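Local coordinates for glycine betaine, L-proline ABC transporter, glycine/betaine/L-proline-binding protein (ProX) (Borrelia burgdorferi, PDB 3TMG) that binds glycine betaine and probably delivers it, as the substrate-binding protein of an ABC transporter, for uptake into the cell, at residues F102-Y107 with K194-P199; I128-G133 with P180-H185; G135-T140 with Y153-S158; E141-Y146 with D200-G205. All blocks are in the same frame, centred on the assembly; numbering follows the deposited sequence.

Contact 1. Residues F102-Y107 with K194-P199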
loop_
_atom_site.group_PDB
_atom_site.type_symbol
_atom_site.label_atom_id
_atom_site.label_comp_id
_atom_site.label_asym_id
_atom_site.label_seq_id
_atom_site.Cartn_x
_atom_site.Cartn_y
_atom_site.Cartn_z
ATOM N N PHE A 102 -3.103 9.756 -11.137
ATOM C CA PHE A 102 -4.096 9.441 -12.126
ATOM C C PHE A 102 -3.333 8.713 -13.239
ATOM O O PHE A 102 -2.281 9.176 -13.710
ATOM C CB PHE A 102 -4.659 10.755 -12.690
ATOM C CG PHE A 102 -5.688 11.464 -11.814
ATOM C CD1 PHE A 102 -5.556 11.575 -10.442
ATOM C CD2 PHE A 102 -6.791 12.058 -12.423
ATOM C CE1 PHE A 102 -6.490 12.276 -9.677
ATOM C CE2 PHE A 102 -7.747 12.739 -11.673
ATOM C CZ PHE A 102 -7.592 12.868 -10.290
ATOM N N VAL A 103 -3.871 7.582 -13.666
ATOM C CA VAL A 103 -3.210 6.723 -14.624
ATOM C C VAL A 103 -4.126 6.389 -15.780
ATOM O O VAL A 103 -5.328 6.097 -15.601
ATOM C CB VAL A 103 -2.749 5.413 -13.926
ATOM C CG1 VAL A 103 -2.306 4.357 -14.934
ATOM C CG2 VAL A 103 -1.618 5.722 -12.937
ATOM N N VAL A 104 -3.561 6.464 -16.982
ATOM C CA VAL A 104 -4.248 6.050 -18.200
ATOM C C VAL A 104 -3.305 5.121 -18.989
ATOM O O VAL A 104 -2.107 5.194 -18.810
ATOM C CB VAL A 104 -4.618 7.273 -19.080
ATOM C CG1 VAL A 104 -5.631 8.187 -18.341
ATOM C CG2 VAL A 104 -3.354 8.027 -19.508
ATOM N N PRO A 105 -3.854 4.278 -19.892
ATOM C CA PRO A 105 -3.044 3.557 -20.865
ATOM C C PRO A 105 -2.250 4.564 -21.662
ATOM O O PRO A 105 -2.737 5.673 -21.949
ATOM C CB PRO A 105 -4.096 2.894 -21.764
ATOM C CG PRO A 105 -5.262 2.693 -20.854
ATOM C CD PRO A 105 -5.291 3.961 -20.044
ATOM N N SER A 106 -1.035 4.189 -22.016
ATOM C CA SER A 106 -0.155 5.070 -22.774
ATOM C C SER A 106 -0.724 5.492 -24.128
ATOM O O SER A 106 -0.358 6.548 -24.624
ATOM C CB SER A 106 1.203 4.410 -22.989
ATOM O OG SER A 106 1.829 4.288 -21.724
ATOM N N TYR A 107 -1.610 4.690 -24.714
ATOM C CA TYR A 107 -2.234 5.091 -25.982
ATOM C C TYR A 107 -3.252 6.262 -25.841
ATOM O O TYR A 107 -3.678 6.828 -26.839
ATOM C CB TYR A 107 -2.823 3.891 -26.731
ATOM C CG TYR A 107 -3.845 3.102 -25.943
ATOM C CD1 TYR A 107 -5.094 3.680 -25.589
ATOM C CD2 TYR A 107 -3.570 1.797 -25.524
ATOM C CE1 TYR A 107 -6.034 2.964 -24.862
ATOM C CE2 TYR A 107 -4.502 1.076 -24.793
ATOM C CZ TYR A 107 -5.722 1.654 -24.494
ATOM O OH TYR A 107 -6.620 0.946 -23.789
ATOM N N LYS A 194 0.675 5.118 -17.904
ATOM C CA LYS A 194 1.437 6.316 -17.542
ATOM C C LYS A 194 0.663 7.104 -16.495
ATOM O O LYS A 194 -0.574 7.101 -16.493
ATOM C CB LYS A 194 1.735 7.198 -18.774
ATOM C CG LYS A 194 0.469 7.695 -19.505
ATOM C CD LYS A 194 0.818 8.471 -20.779
ATOM C CE LYS A 194 -0.409 8.947 -21.520
ATOM N NZ LYS A 194 -0.004 9.562 -22.820
ATOM N N PHE A 195 1.395 7.789 -15.624
ATOM C CA PHE A 195 0.799 8.815 -14.777
ATOM C C PHE A 195 0.575 10.071 -15.568
ATOM O O PHE A 195 1.373 10.404 -16.441
ATOM C CB PHE A 195 1.726 9.179 -13.611
ATOM C CG PHE A 195 1.813 8.149 -12.527
ATOM C CD1 PHE A 195 0.729 7.905 -11.700
ATOM C CD2 PHE A 195 3.027 7.470 -12.266
ATOM C CE1 PHE A 195 0.832 7.001 -10.625
ATOM C CE2 PHE A 195 3.125 6.550 -11.206
ATOM C CZ PHE A 195 2.034 6.312 -10.395
ATOM N N LEU A 196 -0.524 10.745 -15.284
ATOM C CA LEU A 196 -0.752 12.079 -15.806
ATOM C C LEU A 196 -0.045 13.086 -14.911
ATOM O O LEU A 196 0.052 12.899 -13.686
ATOM C CB LEU A 196 -2.265 12.365 -15.866
ATOM C CG LEU A 196 -3.142 11.478 -16.757
ATOM C CD1 LEU A 196 -4.596 11.953 -16.669
ATOM C CD2 LEU A 196 -2.700 11.514 -18.225
ATOM N N ASP A 197 0.423 14.173 -15.512
ATOM C CA ASP A 197 1.029 15.267 -14.757
ATOM C C ASP A 197 0.029 15.882 -13.761
ATOM O O ASP A 197 -1.143 15.992 -14.050
ATOM C CB ASP A 197 1.553 16.365 -15.728
ATOM C CG ASP A 197 2.778 15.904 -16.538
ATOM O OD1 ASP A 197 3.420 14.872 -16.186
ATOM O OD2 ASP A 197 3.106 16.577 -17.532
ATOM N N ASP A 198 0.527 16.320 -12.617
ATOM C CA ASP A 198 -0.296 16.816 -11.516
ATOM C C ASP A 198 0.343 18.155 -11.114
ATOM O O ASP A 198 1.168 18.211 -10.177
ATOM C CB ASP A 198 -0.267 15.740 -10.405
ATOM C CG ASP A 198 -0.870 16.195 -9.062
ATOM O OD1 ASP A 198 -1.716 17.154 -9.025
ATOM O OD2 ASP A 198 -0.489 15.524 -8.048
ATOM N N PRO A 199 0.003 19.236 -11.854
ATOM C CA PRO A 199 0.753 20.524 -11.806
ATOM C C PRO A 199 0.870 21.081 -10.405
ATOM O O PRO A 199 1.893 21.688 -10.055
ATOM C CB PRO A 199 -0.111 21.490 -12.626
ATOM C CG PRO A 199 -1.005 20.629 -13.469
ATOM C CD PRO A 199 -0.996 19.217 -12.944
HETATM O O HOH W 1 -1.128 12.032 -11.320
HETATM O O HOH W 2 1.940 8.235 -24.015
#

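Contact 2. Residues I128-G133 with P180-H185. With BET (trimethyl glycine), chain E.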
loop_
_atom_site.group_PDB
_atom_site.type_symbol
_atom_site.label_atom_id
_atom_site.label_comp_id
_atom_site.label_asym_id
_atom_site.label_seq_id
_atom_site.Cartn_x
_atom_site.Cartn_y
_atom_site.Cartn_z
ATOM N N ILE A 128 -12.415 4.791 -12.491
ATOM C CA ILE A 128 -12.588 3.508 -11.829
ATOM C C ILE A 128 -11.596 3.404 -10.671
ATOM O O ILE A 128 -10.411 3.174 -10.889
ATOM C CB ILE A 128 -12.425 2.344 -12.851
ATOM C CG1 ILE A 128 -13.411 2.487 -14.029
ATOM C CG2 ILE A 128 -12.542 0.983 -12.171
ATOM C CD1 ILE A 128 -14.882 2.615 -13.604
ATOM N N GLY A 129 -12.090 3.575 -9.435
ATOM C CA GLY A 129 -11.207 3.692 -8.242
ATOM C C GLY A 129 -11.083 2.408 -7.442
ATOM O O GLY A 129 -11.443 1.342 -7.923
ATOM N N ILE A 130 -10.573 2.512 -6.224
ATOM C CA ILE A 130 -10.343 1.343 -5.358
ATOM C C ILE A 130 -11.305 1.419 -4.142
ATOM O O ILE A 130 -12.383 2.012 -4.272
ATOM C CB ILE A 130 -8.844 1.192 -4.968
ATOM C CG1 ILE A 130 -8.348 2.431 -4.186
ATOM C CG2 ILE A 130 -7.961 0.971 -6.205
ATOM C CD1 ILE A 130 -6.973 2.252 -3.547
ATOM N N ASP A 131 -10.943 0.821 -3.003
ATOM C CA ASP A 131 -11.795 0.792 -1.817
ATOM C C ASP A 131 -12.158 2.194 -1.293
ATOM O O ASP A 131 -11.261 3.057 -1.145
ATOM C CB ASP A 131 -11.226 -0.143 -0.702
ATOM C CG ASP A 131 -9.682 0.050 -0.423
ATOM O OD1 ASP A 131 -8.878 -0.038 -1.352
ATOM O OD2 ASP A 131 -9.282 0.243 0.748
ATOM N N ALA A 132 -13.444 2.407 -1.005
ATOM C CA ALA A 132 -13.886 3.632 -0.324
ATOM C C ALA A 132 -12.997 3.828 0.915
ATOM O O ALA A 132 -12.695 2.892 1.644
ATOM C CB ALA A 132 -15.370 3.553 0.072
ATOM N N GLY A 133 -12.544 5.040 1.154
ATOM C CA GLY A 133 -11.839 5.277 2.408
ATOM C C GLY A 133 -10.341 5.036 2.351
ATOM O O GLY A 133 -9.624 5.467 3.245
ATOM N N PRO A 180 -6.979 5.496 -10.390
ATOM C CA PRO A 180 -5.912 5.929 -9.537
ATOM C C PRO A 180 -4.992 4.689 -9.405
ATOM O O PRO A 180 -5.492 3.558 -9.277
ATOM C CB PRO A 180 -6.627 6.291 -8.227
ATOM C CG PRO A 180 -7.843 5.408 -8.202
ATOM C CD PRO A 180 -8.219 5.155 -9.637
ATOM N N LEU A 181 -3.704 4.874 -9.617
ATOM C CA LEU A 181 -2.740 3.772 -9.447
ATOM C C LEU A 181 -1.533 4.339 -8.696
ATOM O O LEU A 181 -1.511 5.509 -8.325
ATOM C CB LEU A 181 -2.331 3.106 -10.773
ATOM C CG LEU A 181 -2.819 1.652 -10.897
ATOM C CD1 LEU A 181 -2.578 1.079 -12.287
ATOM C CD2 LEU A 181 -2.169 0.749 -9.835
ATOM N N TRP A 182 -0.540 3.500 -8.438
ATOM C CA TRP A 182 0.539 3.911 -7.579
ATOM C C TRP A 182 1.696 3.044 -7.906
ATOM O O TRP A 182 1.535 1.982 -8.574
ATOM C CB TRP A 182 0.148 3.785 -6.081
ATOM C CG TRP A 182 -0.327 2.387 -5.709
ATOM C CD1 TRP A 182 0.430 1.280 -5.300
ATOM C CD2 TRP A 182 -1.698 1.918 -5.789
ATOM N NE1 TRP A 182 -0.387 0.183 -5.074
ATOM C CE2 TRP A 182 -1.681 0.503 -5.383
ATOM C CE3 TRP A 182 -2.919 2.529 -6.125
ATOM C CZ2 TRP A 182 -2.845 -0.253 -5.317
ATOM C CZ3 TRP A 182 -4.087 1.755 -6.076
ATOM C CH2 TRP A 182 -4.056 0.397 -5.671
ATOM N N LYS A 183 2.876 3.505 -7.477
ATOM C CA LYS A 183 4.061 2.664 -7.451
ATOM C C LYS A 183 4.471 2.539 -5.994
ATOM O O LYS A 183 4.330 3.494 -5.209
ATOM C CB LYS A 183 5.226 3.242 -8.308
ATOM C CG LYS A 183 4.917 3.337 -9.786
ATOM C CD LYS A 183 6.115 3.893 -10.582
ATOM C CE LYS A 183 5.973 3.613 -12.087
ATOM N NZ LYS A 183 6.961 4.442 -12.866
ATOM N N PRO A 184 5.007 1.366 -5.610
ATOM C CA PRO A 184 5.403 0.235 -6.439
ATOM C C PRO A 184 4.207 -0.618 -6.854
ATOM O O PRO A 184 3.362 -0.934 -6.018
ATOM C CB PRO A 184 6.330 -0.591 -5.508
ATOM C CG PRO A 184 5.816 -0.267 -4.120
ATOM C CD PRO A 184 5.347 1.189 -4.193
ATOM N N HIS A 185 4.139 -0.991 -8.130
ATOM C CA HIS A 185 3.087 -1.906 -8.574
ATOM C C HIS A 185 3.559 -2.577 -9.839
ATOM O O HIS A 185 4.155 -1.908 -10.718
ATOM C CB HIS A 185 1.742 -1.177 -8.792
ATOM C CG HIS A 185 0.536 -2.097 -8.718
ATOM N ND1 HIS A 185 0.260 -2.989 -9.681
ATOM C CD2 HIS A 185 -0.420 -2.295 -7.724
ATOM C CE1 HIS A 185 -0.871 -3.685 -9.371
ATOM N NE2 HIS A 185 -1.295 -3.265 -8.180
HETATM N N BET E . -2.343 2.251 -1.601
HETATM C CA BET E . -2.232 2.696 -0.202
HETATM C C BET E . -2.889 4.080 -0.096
HETATM O O BET E . -4.131 4.289 -0.071
HETATM O OXT BET E . -2.106 5.008 -0.076
HETATM C C1 BET E . -1.610 0.993 -1.829
HETATM C C2 BET E . -1.780 3.249 -2.501
HETATM C C3 BET E . -3.767 2.061 -1.942
#

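Contact 3. Residues G135-T140 with Y153-S158. With BET (trimethyl glycine), chain E.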
loop_
_atom_site.group_PDB
_atom_site.type_symbol
_atom_site.label_atom_id
_atom_site.label_comp_id
_atom_site.label_asym_id
_atom_site.label_seq_id
_atom_site.Cartn_x
_atom_site.Cartn_y
_atom_site.Cartn_z
ATOM N N GLY A 135 -6.636 5.872 1.512
ATOM C CA GLY A 135 -6.036 7.196 1.393
ATOM C C GLY A 135 -5.991 7.655 -0.060
ATOM O O GLY A 135 -6.406 8.775 -0.391
ATOM N N THR A 136 -5.518 6.778 -0.934
ATOM C CA THR A 136 -5.426 7.140 -2.341
ATOM C C THR A 136 -6.810 7.521 -2.928
ATOM O O THR A 136 -6.931 8.439 -3.741
ATOM C CB THR A 136 -4.761 6.030 -3.167
ATOM O OG1 THR A 136 -3.368 5.973 -2.806
ATOM C CG2 THR A 136 -4.836 6.377 -4.669
ATOM N N GLN A 137 -7.847 6.802 -2.515
ATOM C CA GLN A 137 -9.204 7.139 -2.971
ATOM C C GLN A 137 -9.693 8.507 -2.477
ATOM O O GLN A 137 -10.332 9.282 -3.221
ATOM C CB GLN A 137 -10.180 6.057 -2.506
ATOM C CG GLN A 137 -11.607 6.150 -3.095
ATOM C CD GLN A 137 -11.728 5.554 -4.490
ATOM O OE1 GLN A 137 -10.729 5.188 -5.117
ATOM N NE2 GLN A 137 -12.956 5.533 -5.016
ATOM N N ILE A 138 -9.438 8.783 -1.204
ATOM C CA ILE A 138 -9.718 10.099 -0.628
ATOM C C ILE A 138 -9.018 11.229 -1.415
ATOM O O ILE A 138 -9.658 12.233 -1.841
ATOM C CB ILE A 138 -9.317 10.146 0.860
ATOM C CG1 ILE A 138 -10.178 9.137 1.679
ATOM C CG2 ILE A 138 -9.445 11.592 1.393
ATOM C CD1 ILE A 138 -9.916 9.144 3.188
ATOM N N VAL A 139 -7.715 11.071 -1.636
ATOM C CA VAL A 139 -6.940 12.169 -2.271
ATOM C C VAL A 139 -7.333 12.309 -3.750
ATOM O O VAL A 139 -7.393 13.390 -4.291
ATOM C CB VAL A 139 -5.414 11.963 -2.134
ATOM C CG1 VAL A 139 -4.698 13.130 -2.791
ATOM C CG2 VAL A 139 -5.050 11.951 -0.620
ATOM N N THR A 140 -7.635 11.188 -4.382
ATOM C CA THR A 140 -8.157 11.232 -5.762
ATOM C C THR A 140 -9.449 12.086 -5.859
ATOM O O THR A 140 -9.605 12.909 -6.762
ATOM C CB THR A 140 -8.457 9.821 -6.256
ATOM O OG1 THR A 140 -7.222 9.095 -6.391
ATOM C CG2 THR A 140 -9.140 9.891 -7.616
ATOM N N TYR A 153 -16.446 13.614 -14.223
ATOM C CA TYR A 153 -15.960 12.258 -13.910
ATOM C C TYR A 153 -16.519 11.752 -12.590
ATOM O O TYR A 153 -16.229 12.288 -11.534
ATOM C CB TYR A 153 -14.429 12.206 -13.868
ATOM C CG TYR A 153 -13.783 12.488 -15.194
ATOM C CD1 TYR A 153 -13.680 13.805 -15.678
ATOM C CD2 TYR A 153 -13.287 11.446 -15.991
ATOM C CE1 TYR A 153 -13.103 14.068 -16.913
ATOM C CE2 TYR A 153 -12.705 11.702 -17.228
ATOM C CZ TYR A 153 -12.599 13.005 -17.678
ATOM O OH TYR A 153 -12.042 13.261 -18.919
ATOM N N GLU A 154 -17.279 10.681 -12.635
ATOM C CA GLU A 154 -17.748 10.075 -11.404
ATOM C C GLU A 154 -16.677 9.117 -10.900
ATOM O O GLU A 154 -16.253 8.215 -11.616
ATOM C CB GLU A 154 -19.064 9.357 -11.661
ATOM C CG GLU A 154 -19.517 8.409 -10.565
ATOM C CD GLU A 154 -20.607 7.425 -11.051
ATOM O OE1 GLU A 154 -21.077 7.513 -12.227
ATOM O OE2 GLU A 154 -20.974 6.538 -10.246
ATOM N N LEU A 155 -16.224 9.318 -9.662
ATOM C CA LEU A 155 -15.234 8.439 -9.095
ATOM C C LEU A 155 -15.947 7.232 -8.496
ATOM O O LEU A 155 -16.816 7.391 -7.613
ATOM C CB LEU A 155 -14.412 9.173 -8.023
ATOM C CG LEU A 155 -13.504 8.310 -7.165
ATOM C CD1 LEU A 155 -12.410 7.622 -8.012
ATOM C CD2 LEU A 155 -12.876 9.138 -6.047
ATOM N N VAL A 156 -15.588 6.040 -8.964
ATOM C CA VAL A 156 -16.315 4.819 -8.574
ATOM C C VAL A 156 -15.520 4.055 -7.537
ATOM O O VAL A 156 -14.381 3.651 -7.812
ATOM C CB VAL A 156 -16.545 3.851 -9.767
ATOM C CG1 VAL A 156 -17.431 2.679 -9.354
ATOM C CG2 VAL A 156 -17.121 4.565 -10.971
ATOM N N PRO A 157 -16.099 3.820 -6.348
ATOM C CA PRO A 157 -15.345 2.940 -5.463
ATOM C C PRO A 157 -15.511 1.435 -5.852
ATOM O O PRO A 157 -16.563 1.021 -6.330
ATOM C CB PRO A 157 -15.938 3.256 -4.076
ATOM C CG PRO A 157 -17.363 3.650 -4.369
ATOM C CD PRO A 157 -17.361 4.310 -5.724
ATOM N N SER A 158 -14.467 0.644 -5.689
ATOM C CA SER A 158 -14.587 -0.799 -5.796
ATOM C C SER A 158 -13.489 -1.420 -4.949
ATOM O O SER A 158 -13.619 -1.466 -3.721
ATOM C CB SER A 158 -14.574 -1.283 -7.270
ATOM O OG SER A 158 -13.342 -1.030 -7.945
HETATM N N BET E . -2.343 2.251 -1.601
HETATM C CA BET E . -2.232 2.696 -0.202
HETATM C C BET E . -2.889 4.080 -0.096
HETATM O O BET E . -4.131 4.289 -0.071
HETATM O OXT BET E . -2.106 5.008 -0.076
HETATM C C1 BET E . -1.610 0.993 -1.829
HETATM C C2 BET E . -1.780 3.249 -2.501
HETATM C C3 BET E . -3.767 2.061 -1.942
#

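Contact 4. Residues E141-Y146 with D200-G205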
loop_
_atom_site.group_PDB
_atom_site.type_symbol
_atom_site.label_atom_id
_atom_site.label_comp_id
_atom_site.label_asym_id
_atom_site.label_seq_id
_atom_site.Cartn_x
_atom_site.Cartn_y
_atom_site.Cartn_z
ATOM N N GLU A 141 -10.377 11.868 -4.945
ATOM C CA GLU A 141 -11.598 12.680 -4.921
ATOM C C GLU A 141 -11.257 14.156 -4.682
ATOM O O GLU A 141 -11.866 15.059 -5.287
ATOM C CB GLU A 141 -12.552 12.166 -3.842
ATOM C CG GLU A 141 -13.866 12.913 -3.802
ATOM C CD GLU A 141 -14.646 12.588 -2.549
ATOM O OE1 GLU A 141 -14.085 11.941 -1.641
ATOM O OE2 GLU A 141 -15.836 12.965 -2.483
ATOM N N GLN A 142 -10.275 14.420 -3.812
ATOM C CA GLN A 142 -9.869 15.812 -3.573
ATOM C C GLN A 142 -9.245 16.434 -4.849
ATOM O O GLN A 142 -9.513 17.607 -5.165
ATOM C CB GLN A 142 -8.913 15.890 -2.365
ATOM C CG GLN A 142 -9.621 15.515 -1.050
ATOM C CD GLN A 142 -8.689 15.356 0.150
ATOM O OE1 GLN A 142 -7.510 15.070 0.013
ATOM N NE2 GLN A 142 -9.241 15.531 1.344
ATOM N N ALA A 143 -8.439 15.653 -5.584
ATOM C CA ALA A 143 -7.868 16.096 -6.878
ATOM C C ALA A 143 -8.933 16.367 -7.968
ATOM O O ALA A 143 -8.879 17.389 -8.686
ATOM C CB ALA A 143 -6.840 15.075 -7.382
ATOM N N LEU A 144 -9.923 15.474 -8.060
ATOM C CA LEU A 144 -11.042 15.690 -8.995
ATOM C C LEU A 144 -11.745 16.983 -8.686
ATOM O O LEU A 144 -12.023 17.754 -9.598
ATOM C CB LEU A 144 -12.043 14.541 -8.999
ATOM C CG LEU A 144 -11.526 13.279 -9.680
ATOM C CD1 LEU A 144 -12.473 12.101 -9.414
ATOM C CD2 LEU A 144 -11.284 13.467 -11.185
ATOM N N ASN A 145 -11.967 17.261 -7.409
ATOM C CA ASN A 145 -12.580 18.539 -7.021
ATOM C C ASN A 145 -11.709 19.727 -7.368
ATOM O O ASN A 145 -12.172 20.704 -7.931
ATOM C CB ASN A 145 -12.878 18.564 -5.527
ATOM C CG ASN A 145 -13.939 17.576 -5.135
ATOM O OD1 ASN A 145 -14.983 17.464 -5.794
ATOM N ND2 ASN A 145 -13.714 16.874 -4.034
ATOM N N TYR A 146 -10.450 19.648 -6.987
ATOM C CA TYR A 146 -9.504 20.734 -7.169
ATOM C C TYR A 146 -9.363 21.149 -8.631
ATOM O O TYR A 146 -9.300 22.351 -8.967
ATOM C CB TYR A 146 -8.111 20.268 -6.664
ATOM C CG TYR A 146 -7.076 21.362 -6.754
ATOM C CD1 TYR A 146 -6.963 22.325 -5.744
ATOM C CD2 TYR A 146 -6.244 21.451 -7.850
ATOM C CE1 TYR A 146 -6.038 23.369 -5.853
ATOM C CE2 TYR A 146 -5.309 22.466 -7.960
ATOM C CZ TYR A 146 -5.204 23.413 -6.966
ATOM O OH TYR A 146 -4.266 24.419 -7.113
ATOM N N ASP A 200 -0.191 20.923 -9.630
ATOM C CA ASP A 200 -0.228 21.498 -8.295
ATOM C C ASP A 200 0.055 20.480 -7.179
ATOM O O ASP A 200 -0.031 20.803 -5.974
ATOM C CB ASP A 200 -1.537 22.249 -8.102
ATOM C CG ASP A 200 -1.587 23.524 -8.933
ATOM O OD1 ASP A 200 -0.559 23.906 -9.508
ATOM O OD2 ASP A 200 -2.642 24.171 -8.988
ATOM N N LEU A 201 0.439 19.266 -7.596
ATOM C CA LEU A 201 0.937 18.210 -6.693
ATOM C C LEU A 201 -0.103 17.811 -5.637
ATOM O O LEU A 201 0.238 17.534 -4.518
ATOM C CB LEU A 201 2.258 18.632 -5.993
ATOM C CG LEU A 201 3.277 17.502 -5.788
ATOM C CD1 LEU A 201 3.820 17.076 -7.149
ATOM C CD2 LEU A 201 4.415 17.979 -4.889
ATOM N N ILE A 202 -1.385 17.808 -5.998
ATOM C CA ILE A 202 -2.402 17.386 -5.060
ATOM C C ILE A 202 -2.183 15.917 -4.604
ATOM O O ILE A 202 -2.444 15.562 -3.457
ATOM C CB ILE A 202 -3.809 17.595 -5.689
ATOM C CG1 ILE A 202 -3.946 19.035 -6.236
ATOM C CG2 ILE A 202 -4.913 17.225 -4.694
ATOM C CD1 ILE A 202 -3.837 20.168 -5.193
ATOM N N MET A 203 -1.696 15.076 -5.509
ATOM C CA MET A 203 -1.446 13.681 -5.182
ATOM C C MET A 203 -0.122 13.460 -4.434
ATOM O O MET A 203 0.194 12.313 -4.021
ATOM C CB MET A 203 -1.447 12.814 -6.445
ATOM C CG MET A 203 -2.687 12.947 -7.346
ATOM S SD MET A 203 -4.158 12.390 -6.490
ATOM C CE MET A 203 -3.883 10.626 -6.311
ATOM N N GLY A 204 0.663 14.523 -4.261
ATOM C CA GLY A 204 1.917 14.409 -3.491
ATOM C C GLY A 204 3.116 14.163 -4.398
ATOM O O GLY A 204 2.960 13.826 -5.572
ATOM N N GLY A 205 4.323 14.364 -3.871
ATOM C CA GLY A 205 5.544 13.989 -4.624
ATOM C C GLY A 205 5.851 12.529 -4.347
ATOM O O GLY A 205 4.936 11.714 -4.147
#

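Contact 1. Residues F102-Y107 with K194-P199
Val104 and Lys194 face each other as a hydrogen-bonded antiparallel pair, and their backbones exchange two bonds: Val104 N reaches Lys194 O at 3.1 Å and Lys194 N reaches Val104 O at 2.9 Å. A third bond, from Leu196 N to Phe102 O at 2.8 Å, is nearly straight, with an N-H...O angle of 166°. Val103 and Phe195 form the intervening non-hydrogen-bonded pair on one face of the sheet, where Val103 CG2 comes within 3.4 Å of Phe195 CD1, obliquely to the ring. On the other face Val104 CG2, between its own backbone N and carbonyl carbon, touches both Lys194 CE at 3.7 Å and Leu196 CD2 at 3.8 Å. The lysine chain, extended beyond CG, carries NZ past Val104 toward Ser106. NZ donates to Val108 O and Ile110 O, and a water joins it to Ser106 O, while Ser106 OG bonds to Asp192. A second water bridges Phe102 N and Leu196 O, beside the direct bond between Leu196 N and Phe102 O. Buried backbone polarity is thus paired strand to strand, and the ammonium is solvated by neutral oxygens, with no carboxylate among the partners named here.

Contact 2. Residues I128-G133 with P180-H185
Pro180 packs its ring against the backbone at Ile128 and Gly129, and here the contact is tight: Pro180 CD lies 3.2 Å from Ile128 O and 3.6 Å from Gly129 CA. Further along, Ile130 and Trp182 reach toward each other tip to tip. Ile130 CG2 meets the indole at its edge, in the ring plane, 4.0 Å from Trp182 CZ3, whereas Ile130 CD1 approaches that same CZ3 atom obliquely at 3.9 Å. Both residues also touch trimethyl glycine: Ile130 CD1 is 3.6 Å from its methyl C3, and methyl C2 lies over one indole face, offset toward the rim and 3.5 Å from Trp182 CD2. Leu181 CD2 lies against the opposite face. The segments diverge beyond Ile130, and the partly exposed Asp131 and exposed Ala132 lead off toward the surface, making no contact with residues 180-185. Trp72 meets Trp182 with the two ring planes nearly perpendicular. Trp182, with Trp25 and Trp72 of the same pocket, is consistent with the aromatic box that receives the trimethylammonium group in glycine betaine-binding proteins.

Contact 3. Residues G135-T140 with Y153-S158
The carboxamide of Gln137 is the flat group of this contact, and its NE2 end meets Leu155 and Pro157: NE2 lies 3.6 Å from Leu155 CG and equally 3.6 Å from Pro157 CA. Gln137 and Leu155 approach tip to tip, the glutamine leaving its helix with CG anti to the backbone N (chi1 -171°) and then bending at chi2. The other end of the amide, OE1, accepts a bond from Ile130 N, which helps fix the rotation of the group. Beside it Leu155 CD1 rests 4.0 Å from Thr140 CG2, the two side chains crossing obliquely. The hydroxyl of Thr140 turns back on its own helix, giving a 2.7 Å bond from OG1 to Thr136 O. That carbonyl also accepts the helical bond from Thr140 N, and the two donors reach it from opposite faces of its plane. Van der Waals contact, partly through an amide nitrogen, packs helix 135-146 on strand 154-156 within a beta-alpha-beta unit. At the start of the helix Thr136 N donates to the carboxylate O of trimethyl glycine at 3.0 Å, with an N-H...O angle of 164°, and there the helix dipole would probably favour the negative carboxylate.

Contact 4. Residues E141-Y146 with D200-G205
Ile202 lies over one face of the Tyr146 ring, and the isoleucine can be followed outward from CB. There it forks: CG2 turns to the helix backbone and lies 3.8 Å from Ala143 CA, while CG1 passes 3.7 Å from Tyr146 CD2. Placing CG1 beside its own backbone N (chi1 -51°) sends that branch toward the tyrosine ring. At the tip, CD1 sits over the centre of the ring, 3.6 Å from its centroid and only 4° off the ring normal, a CH-pi contact of nearly ideal geometry. At the ring's edge, Tyr146 OH lies 2.5 Å from Asp200 OD2, so short that the exact length is doubtful, and OD2 is in the ring plane. Ring and carboxylate planes stand 75° apart. Deeper in, Met203 SD touches Ala143 CB at 3.9 Å, and Phe102 touches both residues. The amides of Ile202 and Met203 are held by the two carboxylate oxygens of Asp198. A type I beta turn from Leu201 to Gly204, in the connection between strands 193-195 and 207-214, thus packs on helix 135-146 within one lobe of the two-lobed periplasmic-binding-protein fold.

All four contacts belong to the substrate-binding domain, and their first segments follow in chain order from contact 1 to contact 4. Contacts 2 and 3 are nested inside the loop closed by contact 1, whereas contact 4 crosses all three. Contacts 2 and 3 lie closest, with centres about 8 Å apart, and both touch the ligand; contacts 1 and 2, centres about 13 Å apart, share the antiparallel sheet through neighbouring strands 88-105 and 179-183. Helix 135-146 serves contact 3 with its first half and contact 4 with its second, centres about 11 Å apart. Phe102 of contact 1 packs against that helix, joining sheet, helix and loop in the region that carries part of the betaine site.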